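PDB 3FKD: L-threonine-O-3-phosphate decarboxylase from Porphyromonas gingivalis, which probably binds pyridoxal 5'-phosphate and decarboxylates L-threonine O-3-phosphate, as a member of the class I and II aminotransferase family. Local coordinates for residues Leu135-Pro138 / Arg144-Gln147; Leu165-Val170 / Glu176-Ala181; Glu16-Ser21 / Pro325-Leu330. All blocks are in the same frame, centred on the assembly; numbering follows the deposited sequence.

Interaction 1: residues Leu135-Pro138 / Arg144-Gln147; sequences LCNP and RLLQ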
ATOM      1  N   LEU A 135       4.054 -14.328 -16.921  1.00 26.15           N
ATOM      2  CA  LEU A 135       5.306 -15.051 -16.758  1.00 26.09           C
ATOM      3  C   LEU A 135       6.217 -14.391 -15.755  1.00 25.31           C
ATOM      4  O   LEU A 135       6.059 -13.220 -15.396  1.00 26.14           O
ATOM      5  CB  LEU A 135       6.022 -15.186 -18.092  1.00 27.84           C
ATOM      6  CG  LEU A 135       5.074 -15.831 -19.098  1.00 29.95           C
ATOM      7  CD1 LEU A 135       5.533 -15.601 -20.517  1.00 30.27           C
ATOM      8  CD2 LEU A 135       4.893 -17.319 -18.777  1.00 27.92           C
ATOM      9  N   CYS A 136       7.167 -15.154 -15.273  1.00 26.16           N
ATOM     10  CA  CYS A 136       8.153 -14.588 -14.377  1.00 25.89           C
ATOM     11  C   CYS A 136       9.440 -15.287 -14.723  1.00 25.52           C
ATOM     12  O   CYS A 136       9.499 -16.504 -14.802  1.00 25.44           O
ATOM     13  CB  CYS A 136       7.729 -14.767 -12.916  1.00 23.71           C
ATOM     14  SG  CYS A 136       8.953 -14.337 -11.687  1.00 24.18           S
ATOM     15  N   ASN A 137      10.465 -14.495 -14.965  1.00 26.75           N
ATOM     16  CA  ASN A 137      11.690 -15.025 -15.508  1.00 27.24           C
ATOM     17  C   ASN A 137      12.894 -14.381 -14.814  1.00 25.91           C
ATOM     18  O   ASN A 137      13.080 -13.169 -14.929  1.00 25.63           O
ATOM     19  CB  ASN A 137      11.696 -14.765 -17.025  1.00 28.21           C
ATOM     20  CG  ASN A 137      12.920 -15.320 -17.695  1.00 30.26           C
ATOM     21  OD1 ASN A 137      13.321 -16.418 -17.392  1.00 34.55           O
ATOM     22  ND2 ASN A 137      13.531 -14.567 -18.583  1.00 31.02           N
ATOM     23  N   PRO A 138      13.700 -15.181 -14.072  1.00 25.94           N
ATOM     24  CA  PRO A 138      13.521 -16.615 -13.780  1.00 25.74           C
ATOM     25  C   PRO A 138      12.351 -16.813 -12.837  1.00 24.72           C
ATOM     26  O   PRO A 138      12.098 -15.951 -12.008  1.00 24.03           O
ATOM     27  CB  PRO A 138      14.826 -16.996 -13.061  1.00 23.40           C
ATOM     28  CG  PRO A 138      15.310 -15.770 -12.499  1.00 23.60           C
ATOM     29  CD  PRO A 138      14.960 -14.694 -13.501  1.00 23.50           C
ATOM     30  N   ARG A 144      12.680 -21.561 -13.497  1.00 24.29           N
ATOM     31  CA  ARG A 144      12.621 -21.774 -14.934  1.00 26.12           C
ATOM     32  C   ARG A 144      13.028 -20.488 -15.613  1.00 26.89           C
ATOM     33  O   ARG A 144      12.595 -19.432 -15.228  1.00 27.64           O
ATOM     34  CB  ARG A 144      11.225 -22.203 -15.367  1.00 27.15           C
ATOM     35  CG  ARG A 144      11.118 -22.573 -16.825  1.00 31.85           C
ATOM     36  CD  ARG A 144      10.739 -21.394 -17.742  1.00 33.99           C
ATOM     37  NE  ARG A 144       9.857 -20.391 -17.116  1.00 36.29           N
ATOM     38  CZ  ARG A 144       8.527 -20.355 -17.219  1.00 36.21           C
ATOM     39  NH1 ARG A 144       7.893 -21.287 -17.932  1.00 39.44           N
ATOM     40  NH2 ARG A 144       7.826 -19.384 -16.614  1.00 31.41           N
ATOM     41  N   LEU A 145      13.893 -20.563 -16.608  1.00 31.41           N
ATOM     42  CA  LEU A 145      14.386 -19.350 -17.248  1.00 32.11           C
ATOM     43  C   LEU A 145      14.254 -19.488 -18.748  1.00 34.10           C
ATOM     44  O   LEU A 145      14.768 -20.437 -19.340  1.00 36.38           O
ATOM     45  CB  LEU A 145      15.847 -19.063 -16.859  1.00 32.89           C
ATOM     46  CG  LEU A 145      16.470 -17.707 -17.301  1.00 34.62           C
ATOM     47  CD1 LEU A 145      16.095 -16.594 -16.377  1.00 30.73           C
ATOM     48  CD2 LEU A 145      18.026 -17.748 -17.407  1.00 37.83           C
ATOM     49  N   LEU A 146      13.545 -18.538 -19.342  1.00 35.62           N
ATOM     50  CA  LEU A 146      13.398 -18.405 -20.779  1.00 37.47           C
ATOM     51  C   LEU A 146      14.454 -17.424 -21.282  1.00 40.74           C
ATOM     52  O   LEU A 146      14.829 -16.476 -20.576  1.00 39.62           O
ATOM     53  CB  LEU A 146      12.014 -17.843 -21.089  1.00 36.59           C
ATOM     54  CG  LEU A 146      10.904 -18.658 -20.464  1.00 35.75           C
ATOM     55  CD1 LEU A 146       9.531 -17.985 -20.652  1.00 34.75           C
ATOM     56  CD2 LEU A 146      10.957 -20.035 -21.083  1.00 34.75           C
ATOM     57  N   GLN A 147      14.921 -17.649 -22.505  1.00 44.19           N
ATOM     58  CA  GLN A 147      15.903 -16.781 -23.132  1.00 41.79           C
ATOM     59  C   GLN A 147      15.214 -15.514 -23.568  1.00 40.12           C
ATOM     60  O   GLN A 147      14.120 -15.570 -24.102  1.00 38.99           O
ATOM     61  CB  GLN A 147      16.493 -17.467 -24.365  1.00 46.79           C
ATOM     62  CG  GLN A 147      17.372 -18.654 -24.064  1.00 46.88           C
ATOM     63  CD  GLN A 147      18.525 -18.249 -23.209  1.00 50.95           C
ATOM     64  OE1 GLN A 147      19.302 -17.370 -23.586  1.00 56.11           O
ATOM     65  NE2 GLN A 147      18.651 -18.871 -22.036  1.00 52.33           N
TER
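Asn-137 reaches across to Leu-146 and pairs its side-chain amide with that residue's backbone. Its CG stands anti to the backbone N (chi1 -178°), carrying the amide from the strand end to the passing loop. Beyond CB, CG already lies near the carbonyl of Leu-146. OD1 accepts from Leu-146 N at 2.9 Å, the N-H coming from above the carbonyl plane, 47° out of it. ND2 donates to Leu-146 O at 3.0 Å, a bent bond with an N-H...O angle of 135°. Two bonds to one residue thus fix the rotation of the amide and satisfy the backbone of Leu-146 much as a neighbouring strand would. Leu-145 crosses this amide at about a right angle, its CD1 lying tightly against Asn-137 OD1 (3.0 Å) and then meeting Pro-138 CB at 3.6 Å, where leucine and proline lie alongside each other. The peptide bond before Pro-138 is cis, and Pro-138 CA makes a CH...O contact of 3.3 Å with Arg-144 O. The bent side chain of Arg-144 brings NH2 to 3.8 Å from Cys-136 O, an approach at the guanidinium edge, while NH1 makes a weak hydrogen bond to Ser-118 O and Leu-146 CD1 packs over one face. The contact joins the end of strand 132-136 to the loop leading into helix 148-157, whose Ile-151 touches both Asn-137 and Leu-146; strand 162-166 runs beside Leu-135.

Interaction 2: residues Leu165-Val170 / Glu176-Ala181; sequences LDQSYV and EVIRPA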
ATOM      1  N   LEU A 165       5.104  -9.589 -17.505  1.00 26.65           N
ATOM      2  CA  LEU A 165       6.389 -10.174 -17.143  1.00 27.38           C
ATOM      3  C   LEU A 165       6.858  -9.659 -15.777  1.00 24.28           C
ATOM      4  O   LEU A 165       7.375  -8.567 -15.690  1.00 24.55           O
ATOM      5  CB  LEU A 165       7.422  -9.846 -18.230  1.00 26.09           C
ATOM      6  CG  LEU A 165       8.461 -10.891 -18.609  1.00 28.54           C
ATOM      7  CD1 LEU A 165       9.423 -10.327 -19.666  1.00 28.24           C
ATOM      8  CD2 LEU A 165       9.211 -11.369 -17.368  1.00 26.27           C
ATOM      9  N   ASP A 166       6.633 -10.449 -14.733  1.00 23.73           N
ATOM     10  CA  ASP A 166       7.245 -10.265 -13.423  1.00 21.43           C
ATOM     11  C   ASP A 166       8.747 -10.272 -13.578  1.00 21.81           C
ATOM     12  O   ASP A 166       9.345 -11.307 -13.910  1.00 22.71           O
ATOM     13  CB  ASP A 166       6.806 -11.363 -12.441  1.00 20.03           C
ATOM     14  CG  ASP A 166       7.128 -11.022 -10.975  1.00 21.12           C
ATOM     15  OD1 ASP A 166       7.899 -10.061 -10.736  1.00 18.97           O
ATOM     16  OD2 ASP A 166       6.591 -11.704 -10.052  1.00 21.06           O
ATOM     17  N   GLN A 167       9.343  -9.100 -13.374  1.00 20.95           N
ATOM     18  CA  GLN A 167      10.792  -8.915 -13.450  1.00 21.20           C
ATOM     19  C   GLN A 167      11.471  -8.846 -12.080  1.00 19.65           C
ATOM     20  O   GLN A 167      12.579  -8.316 -11.961  1.00 20.02           O
ATOM     21  CB  GLN A 167      11.078  -7.625 -14.195  1.00 21.93           C
ATOM     22  CG  GLN A 167      10.498  -7.595 -15.565  1.00 23.67           C
ATOM     23  CD  GLN A 167      11.357  -8.342 -16.553  1.00 25.19           C
ATOM     24  OE1 GLN A 167      11.346  -9.571 -16.584  1.00 24.40           O
ATOM     25  NE2 GLN A 167      12.114  -7.607 -17.363  1.00 24.07           N
ATOM     26  N   SER A 168      10.807  -9.361 -11.054  1.00 18.10           N
ATOM     27  CA  SER A 168      11.298  -9.243  -9.699  1.00 18.51           C
ATOM     28  C   SER A 168      12.702  -9.774  -9.549  1.00 19.12           C
ATOM     29  O   SER A 168      13.445  -9.321  -8.695  1.00 18.15           O
ATOM     30  CB  SER A 168      10.400  -9.985  -8.710  1.00 19.26           C
ATOM     31  OG  SER A 168       9.165  -9.333  -8.523  1.00 17.24           O
ATOM     32  N   TYR A 169      13.033 -10.778 -10.360  1.00 21.48           N
ATOM     33  CA  TYR A 169      14.265 -11.560 -10.234  1.00 19.59           C
ATOM     34  C   TYR A 169      15.166 -11.371 -11.434  1.00 20.15           C
ATOM     35  O   TYR A 169      16.098 -12.154 -11.644  1.00 19.89           O
ATOM     36  CB  TYR A 169      13.944 -13.050 -10.091  1.00 21.47           C
ATOM     37  CG  TYR A 169      12.983 -13.370  -8.984  1.00 21.22           C
ATOM     38  CD1 TYR A 169      13.397 -13.395  -7.648  1.00 19.30           C
ATOM     39  CD2 TYR A 169      11.654 -13.655  -9.270  1.00 21.30           C
ATOM     40  CE1 TYR A 169      12.501 -13.690  -6.628  1.00 19.09           C
ATOM     41  CE2 TYR A 169      10.751 -13.943  -8.261  1.00 20.83           C
ATOM     42  CZ  TYR A 169      11.171 -13.960  -6.946  1.00 20.41           C
ATOM     43  OH  TYR A 169      10.248 -14.246  -5.969  1.00 20.50           O
ATOM     44  N   VAL A 170      14.904 -10.328 -12.209  1.00 19.17           N
ATOM     45  CA  VAL A 170      15.653 -10.089 -13.417  1.00 21.58           C
ATOM     46  C   VAL A 170      17.139  -9.950 -13.099  1.00 24.21           C
ATOM     47  O   VAL A 170      17.968 -10.215 -13.942  1.00 27.59           O
ATOM     48  CB  VAL A 170      15.154  -8.854 -14.162  1.00 24.08           C
ATOM     49  CG1 VAL A 170      15.973  -7.632 -13.783  1.00 21.51           C
ATOM     50  CG2 VAL A 170      15.219  -9.096 -15.649  1.00 26.43           C
ATOM     51  N   GLU A 176      20.869 -12.890 -20.563  1.00 39.69           N
ATOM     52  CA  GLU A 176      20.346 -11.668 -21.160  1.00 41.65           C
ATOM     53  C   GLU A 176      18.876 -11.533 -20.900  1.00 38.32           C
ATOM     54  O   GLU A 176      18.095 -12.407 -21.249  1.00 38.88           O
ATOM     55  CB  GLU A 176      20.557 -11.660 -22.663  1.00 43.80           C
ATOM     56  CG  GLU A 176      21.890 -11.154 -23.090  1.00 45.50           C
ATOM     57  CD  GLU A 176      21.812 -10.563 -24.459  1.00 50.14           C
ATOM     58  OE1 GLU A 176      22.210 -11.290 -25.407  1.00 47.32           O
ATOM     59  OE2 GLU A 176      21.329  -9.392 -24.570  1.00 48.38           O
ATOM     60  N   VAL A 177      18.486 -10.424 -20.307  1.00 35.44           N
ATOM     61  CA  VAL A 177      17.085 -10.269 -19.986  1.00 36.26           C
ATOM     62  C   VAL A 177      16.388  -9.259 -20.872  1.00 35.98           C
ATOM     63  O   VAL A 177      17.026  -8.377 -21.472  1.00 36.47           O
ATOM     64  CB  VAL A 177      16.880  -9.863 -18.529  1.00 35.36           C
ATOM     65  CG1 VAL A 177      17.350 -10.981 -17.599  1.00 32.88           C
ATOM     66  CG2 VAL A 177      17.587  -8.522 -18.251  1.00 32.05           C
ATOM     67  N   ILE A 178      15.072  -9.426 -20.960  1.00 32.64           N
ATOM     68  CA  ILE A 178      14.188  -8.397 -21.439  1.00 33.32           C
ATOM     69  C   ILE A 178      14.352  -7.200 -20.485  1.00 32.50           C
ATOM     70  O   ILE A 178      14.556  -7.373 -19.283  1.00 31.56           O
ATOM     71  CB  ILE A 178      12.719  -8.902 -21.446  1.00 33.51           C
ATOM     72  CG1 ILE A 178      12.487  -9.873 -22.599  1.00 34.01           C
ATOM     73  CG2 ILE A 178      11.739  -7.734 -21.527  1.00 31.57           C
ATOM     74  CD1 ILE A 178      12.218  -9.190 -23.942  1.00 35.11           C
ATOM     75  N   ARG A 179      14.291  -5.990 -21.022  1.00 32.71           N
ATOM     76  CA  ARG A 179      14.481  -4.800 -20.197  1.00 33.41           C
ATOM     77  C   ARG A 179      13.424  -3.764 -20.537  1.00 32.67           C
ATOM     78  O   ARG A 179      12.685  -3.947 -21.505  1.00 33.17           O
ATOM     79  CB  ARG A 179      15.899  -4.254 -20.357  1.00 33.83           C
ATOM     80  CG  ARG A 179      16.436  -4.309 -21.745  1.00 35.66           C
ATOM     81  CD  ARG A 179      17.957  -4.563 -21.768  1.00 39.16           C
ATOM     82  NE  ARG A 179      18.421  -4.686 -23.155  1.00 39.84           N
ATOM     83  CZ  ARG A 179      19.001  -5.762 -23.668  1.00 40.96           C
ATOM     84  NH1 ARG A 179      19.239  -6.815 -22.910  1.00 43.84           N
ATOM     85  NH2 ARG A 179      19.365  -5.772 -24.937  1.00 45.42           N
ATOM     86  N   PRO A 180      13.323  -2.686 -19.736  1.00 32.22           N
ATOM     87  CA  PRO A 180      12.188  -1.746 -19.894  1.00 31.00           C
ATOM     88  C   PRO A 180      12.044  -1.173 -21.318  1.00 31.30           C
ATOM     89  O   PRO A 180      10.927  -0.974 -21.823  1.00 30.20           O
ATOM     90  CB  PRO A 180      12.502  -0.632 -18.889  1.00 27.14           C
ATOM     91  CG  PRO A 180      13.396  -1.271 -17.875  1.00 30.28           C
ATOM     92  CD  PRO A 180      14.204  -2.319 -18.612  1.00 28.78           C
ATOM     93  N   ALA A 181      13.179  -0.942 -21.965  1.00 32.46           N
ATOM     94  CA  ALA A 181      13.184  -0.332 -23.299  1.00 36.32           C
ATOM     95  C   ALA A 181      12.673  -1.270 -24.419  1.00 34.45           C
ATOM     96  O   ALA A 181      12.615  -0.887 -25.582  1.00 33.58           O
ATOM     97  CB  ALA A 181      14.591   0.243 -23.627  1.00 32.66           C
TER
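At the end of strand 162-166, in the large mixed sheet of the aminotransferase-like fold, the chain enters a type I beta turn from Gln-167 to Val-170 and meets the loop that later leads to strand 189-194. Val-170 CG2 presses against the branch point of Val-177, 3.4 Å from its CB, and touches both of that residue's methyl groups as well. Deeper in, Leu-165 CD1 packs on Ile-178 CG2 at 3.9 Å; with chi1 of -74°, the CG1 arm of Ile-178 leads away from Leu-165, and the side chain also touches Ile-151 and Leu-152 of helix 148-157. On the strand side, Asp-166 OD1 accepts from Ser-168 N, 3.0 Å away, in an Asx turn, and also from Ser-168 OG through its syn lone pair, while OD2 is held by Tyr-102 OH. Between the two apolar pairs Gln-167 NE2 makes a weak hydrogen bond of 3.1 Å to Ile-178 O; its stronger partner is Tyr-193 OH, and the position of NE2 is less certain, so the bond to Ile-178 is tentative. The turn and the loop are therefore joined mainly by branched aliphatic groups, with this one doubtful amide-to-carbonyl link adding little polar character.

Interaction 3: residues Glu16-Ser21 / Pro325-Leu330; sequences EIVNFS and PAQNQL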
ATOM      1  N   GLU A  16      19.619 -15.213  14.550  1.00 49.71           N
ATOM      2  CA  GLU A  16      20.071 -16.525  15.033  1.00 51.35           C
ATOM      3  C   GLU A  16      19.437 -17.718  14.251  1.00 49.88           C
ATOM      4  O   GLU A  16      20.035 -18.790  14.131  1.00 48.57           O
ATOM      5  CB  GLU A  16      19.853 -16.638  16.551  1.00 49.94           C
ATOM      6  CG  GLU A  16      20.508 -17.850  17.215  1.00 51.69           C
ATOM      7  CD  GLU A  16      22.049 -17.820  17.220  1.00 55.52           C
ATOM      8  OE1 GLU A  16      22.664 -16.856  16.708  1.00 60.49           O
ATOM      9  OE2 GLU A  16      22.650 -18.775  17.754  1.00 54.03           O
ATOM     10  N   ILE A  17      18.231 -17.520  13.718  1.00 48.19           N
ATOM     11  CA  ILE A  17      17.669 -18.447  12.736  1.00 43.15           C
ATOM     12  C   ILE A  17      18.162 -18.135  11.309  1.00 40.98           C
ATOM     13  O   ILE A  17      18.141 -16.981  10.872  1.00 41.86           O
ATOM     14  CB  ILE A  17      16.136 -18.408  12.735  1.00 42.61           C
ATOM     15  CG1 ILE A  17      15.579 -19.099  13.988  1.00 44.20           C
ATOM     16  CG2 ILE A  17      15.588 -19.072  11.460  1.00 39.14           C
ATOM     17  CD1 ILE A  17      14.017 -19.047  14.095  1.00 44.96           C
ATOM     18  N   VAL A  18      18.601 -19.170  10.591  1.00 37.28           N
ATOM     19  CA  VAL A  18      19.069 -19.030   9.209  1.00 33.81           C
ATOM     20  C   VAL A  18      17.932 -19.286   8.215  1.00 32.07           C
ATOM     21  O   VAL A  18      17.278 -20.349   8.266  1.00 32.19           O
ATOM     22  CB  VAL A  18      20.224 -20.003   8.933  1.00 31.76           C
ATOM     23  CG1 VAL A  18      20.767 -19.842   7.487  1.00 29.09           C
ATOM     24  CG2 VAL A  18      21.324 -19.803   9.983  1.00 32.95           C
ATOM     25  N   ASN A  19      17.691 -18.322   7.324  1.00 27.28           N
ATOM     26  CA  ASN A  19      16.493 -18.361   6.502  1.00 25.54           C
ATOM     27  C   ASN A  19      16.731 -18.839   5.080  1.00 25.62           C
ATOM     28  O   ASN A  19      17.455 -18.201   4.330  1.00 24.12           O
ATOM     29  CB  ASN A  19      15.815 -17.005   6.479  1.00 24.91           C
ATOM     30  CG  ASN A  19      14.358 -17.106   6.100  1.00 24.92           C
ATOM     31  OD1 ASN A  19      13.892 -18.140   5.637  1.00 24.74           O
ATOM     32  ND2 ASN A  19      13.631 -16.035   6.301  1.00 23.53           N
ATOM     33  N   PHE A  20      16.110 -19.972   4.733  1.00 24.92           N
ATOM     34  CA  PHE A  20      16.252 -20.623   3.426  1.00 23.62           C
ATOM     35  C   PHE A  20      14.909 -20.482   2.669  1.00 22.77           C
ATOM     36  O   PHE A  20      14.772 -20.895   1.524  1.00 22.85           O
ATOM     37  CB  PHE A  20      16.652 -22.135   3.566  1.00 25.55           C
ATOM     38  CG  PHE A  20      18.043 -22.378   4.126  1.00 24.81           C
ATOM     39  CD1 PHE A  20      19.127 -22.575   3.279  1.00 25.15           C
ATOM     40  CD2 PHE A  20      18.260 -22.417   5.485  1.00 24.72           C
ATOM     41  CE1 PHE A  20      20.415 -22.762   3.783  1.00 25.69           C
ATOM     42  CE2 PHE A  20      19.531 -22.617   5.981  1.00 26.91           C
ATOM     43  CZ  PHE A  20      20.613 -22.776   5.132  1.00 25.59           C
ATOM     44  N   SER A  21      13.923 -19.867   3.306  1.00 23.52           N
ATOM     45  CA  SER A  21      12.552 -19.836   2.781  1.00 22.67           C
ATOM     46  C   SER A  21      12.142 -18.599   1.943  1.00 22.63           C
ATOM     47  O   SER A  21      11.026 -18.553   1.442  1.00 22.20           O
ATOM     48  CB  SER A  21      11.593 -19.952   3.943  1.00 22.40           C
ATOM     49  OG  SER A  21      11.393 -18.681   4.518  1.00 22.90           O
ATOM     50  N   PRO A 325      27.992 -20.433   2.141  1.00 30.65           N
ATOM     51  CA  PRO A 325      28.517 -21.808   2.053  1.00 30.89           C
ATOM     52  C   PRO A 325      28.518 -22.528   3.395  1.00 32.53           C
ATOM     53  O   PRO A 325      27.880 -23.584   3.510  1.00 34.53           O
ATOM     54  CB  PRO A 325      29.929 -21.614   1.534  1.00 25.54           C
ATOM     55  CG  PRO A 325      29.856 -20.381   0.733  1.00 31.25           C
ATOM     56  CD  PRO A 325      28.904 -19.468   1.501  1.00 29.89           C
ATOM     57  N   ALA A 326      29.168 -21.960   4.401  1.00 29.38           N
ATOM     58  CA  ALA A 326      29.074 -22.532   5.735  1.00 31.16           C
ATOM     59  C   ALA A 326      27.619 -22.851   6.174  1.00 32.84           C
ATOM     60  O   ALA A 326      27.387 -23.857   6.802  1.00 37.63           O
ATOM     61  CB  ALA A 326      29.785 -21.660   6.769  1.00 27.43           C
ATOM     62  N   GLN A 327      26.644 -22.009   5.861  1.00 32.45           N
ATOM     63  CA  GLN A 327      25.265 -22.299   6.275  1.00 32.48           C
ATOM     64  C   GLN A 327      24.725 -23.426   5.425  1.00 32.97           C
ATOM     65  O   GLN A 327      23.950 -24.234   5.892  1.00 34.08           O
ATOM     66  CB  GLN A 327      24.361 -21.064   6.097  1.00 33.10           C
ATOM     67  CG  GLN A 327      24.203 -20.164   7.347  1.00 33.15           C
ATOM     68  CD  GLN A 327      24.248 -18.671   7.047  1.00 28.62           C
ATOM     69  OE1 GLN A 327      24.160 -18.227   5.899  1.00 28.71           O
ATOM     70  NE2 GLN A 327      24.429 -17.899   8.087  1.00 26.65           N
ATOM     71  N   ASN A 328      25.121 -23.438   4.153  1.00 34.08           N
ATOM     72  CA  ASN A 328      24.672 -24.445   3.208  1.00 33.02           C
ATOM     73  C   ASN A 328      25.220 -25.789   3.658  1.00 34.48           C
ATOM     74  O   ASN A 328      24.507 -26.782   3.708  1.00 33.12           O
ATOM     75  CB  ASN A 328      25.139 -24.129   1.773  1.00 30.29           C
ATOM     76  CG  ASN A 328      24.572 -22.828   1.236  1.00 29.68           C
ATOM     77  OD1 ASN A 328      23.586 -22.307   1.749  1.00 28.11           O
ATOM     78  ND2 ASN A 328      25.204 -22.297   0.184  1.00 29.55           N
ATOM     79  N   GLN A 329      26.499 -25.797   4.010  1.00 36.30           N
ATOM     80  CA  GLN A 329      27.147 -27.020   4.452  1.00 39.34           C
ATOM     81  C   GLN A 329      26.356 -27.570   5.647  1.00 39.84           C
ATOM     82  O   GLN A 329      25.930 -28.726   5.673  1.00 41.59           O
ATOM     83  CB  GLN A 329      28.617 -26.744   4.801  1.00 38.97           C
ATOM     84  CG  GLN A 329      29.486 -27.995   5.013  1.00 51.72           C
ATOM     85  CD  GLN A 329      29.787 -28.781   3.715  1.00 59.64           C
ATOM     86  OE1 GLN A 329      29.041 -28.685   2.722  1.00 59.55           O
ATOM     87  NE2 GLN A 329      30.889 -29.566   3.725  1.00 55.00           N
ATOM     88  N   LEU A 330      26.114 -26.702   6.611  1.00 37.87           N
ATOM     89  CA  LEU A 330      25.420 -27.073   7.824  1.00 40.21           C
ATOM     90  C   LEU A 330      23.928 -27.424   7.609  1.00 42.68           C
ATOM     91  O   LEU A 330      23.300 -28.072   8.458  1.00 45.43           O
ATOM     92  CB  LEU A 330      25.564 -25.933   8.803  1.00 39.49           C
ATOM     93  CG  LEU A 330      24.878 -26.081  10.144  1.00 46.06           C
ATOM     94  CD1 LEU A 330      25.084 -27.492  10.676  1.00 46.57           C
ATOM     95  CD2 LEU A 330      25.442 -25.000  11.085  1.00 47.98           C
TER
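The chain at strand 18-19 and just beyond it passes beside the first turn of helix 325-339, with the CA atoms of Val-18 and Gln-327 7.6 Å apart and those of Phe-20 and Asn-328 9.2 Å apart, a spacing bridged by side chains. Val-18 points at the helix and sets both methyl groups mainly on Gln-327 CG, which lies 3.5 Å from Val-18 CG1 and 3.9 Å from Val-18 CG2; CG1 also reaches the amide carbon. The glutamine is bent at chi2 (138°), and its amide turns back to the start of its own helix, where OE1 accepts from Arg-324 N. Phe-20 approaches with the rim of its ring. Its CZ comes within 3.7 Å of Gln-327 O, and CE1 within 3.8 Å of Asn-328 OD1, both oxygens lying near the ring plane at the edge, where the slightly positive C-H groups would suit them; Asn-328 OD1 also accepts a weak hydrogen bond from Gln-323 N. The ring and the amide of Asn-328 are turned 53° against each other. Phe-331, further along the helix, also meets the Phe-20 ring. Strand 18-19 is an outermost strand of the five-stranded mixed sheet, next to 302-306 and parallel to it, so the arrangement is a helix packed over the outermost strand of a mixed sheet, an alpha/beta layer joining the N-terminal chain to the C-terminal helix.

How the interactions relate
From the first modelled residues the chain forms strand 18-19, whose partner in interaction 3 arrives some 300 residues later with helix 325-339; that contact closes a very long loop and brings the first modelled residues to the start of the last helix. Interactions 1 and 2 both fall within this loop, one after the other, each closing a short excursion after a neighbouring strand, 132-136 and then 162-166, of the seven-stranded sheet. Their centres are 9 Å apart and they touch directly: Leu-135 O probably accepts a hydrogen bond from Asp-166 N, and Cys-136 packs on Tyr-169. Interaction 3 belongs to the other sheet, its centre about 26 Å from that of interaction 1 and 28 Å from that of interaction 2.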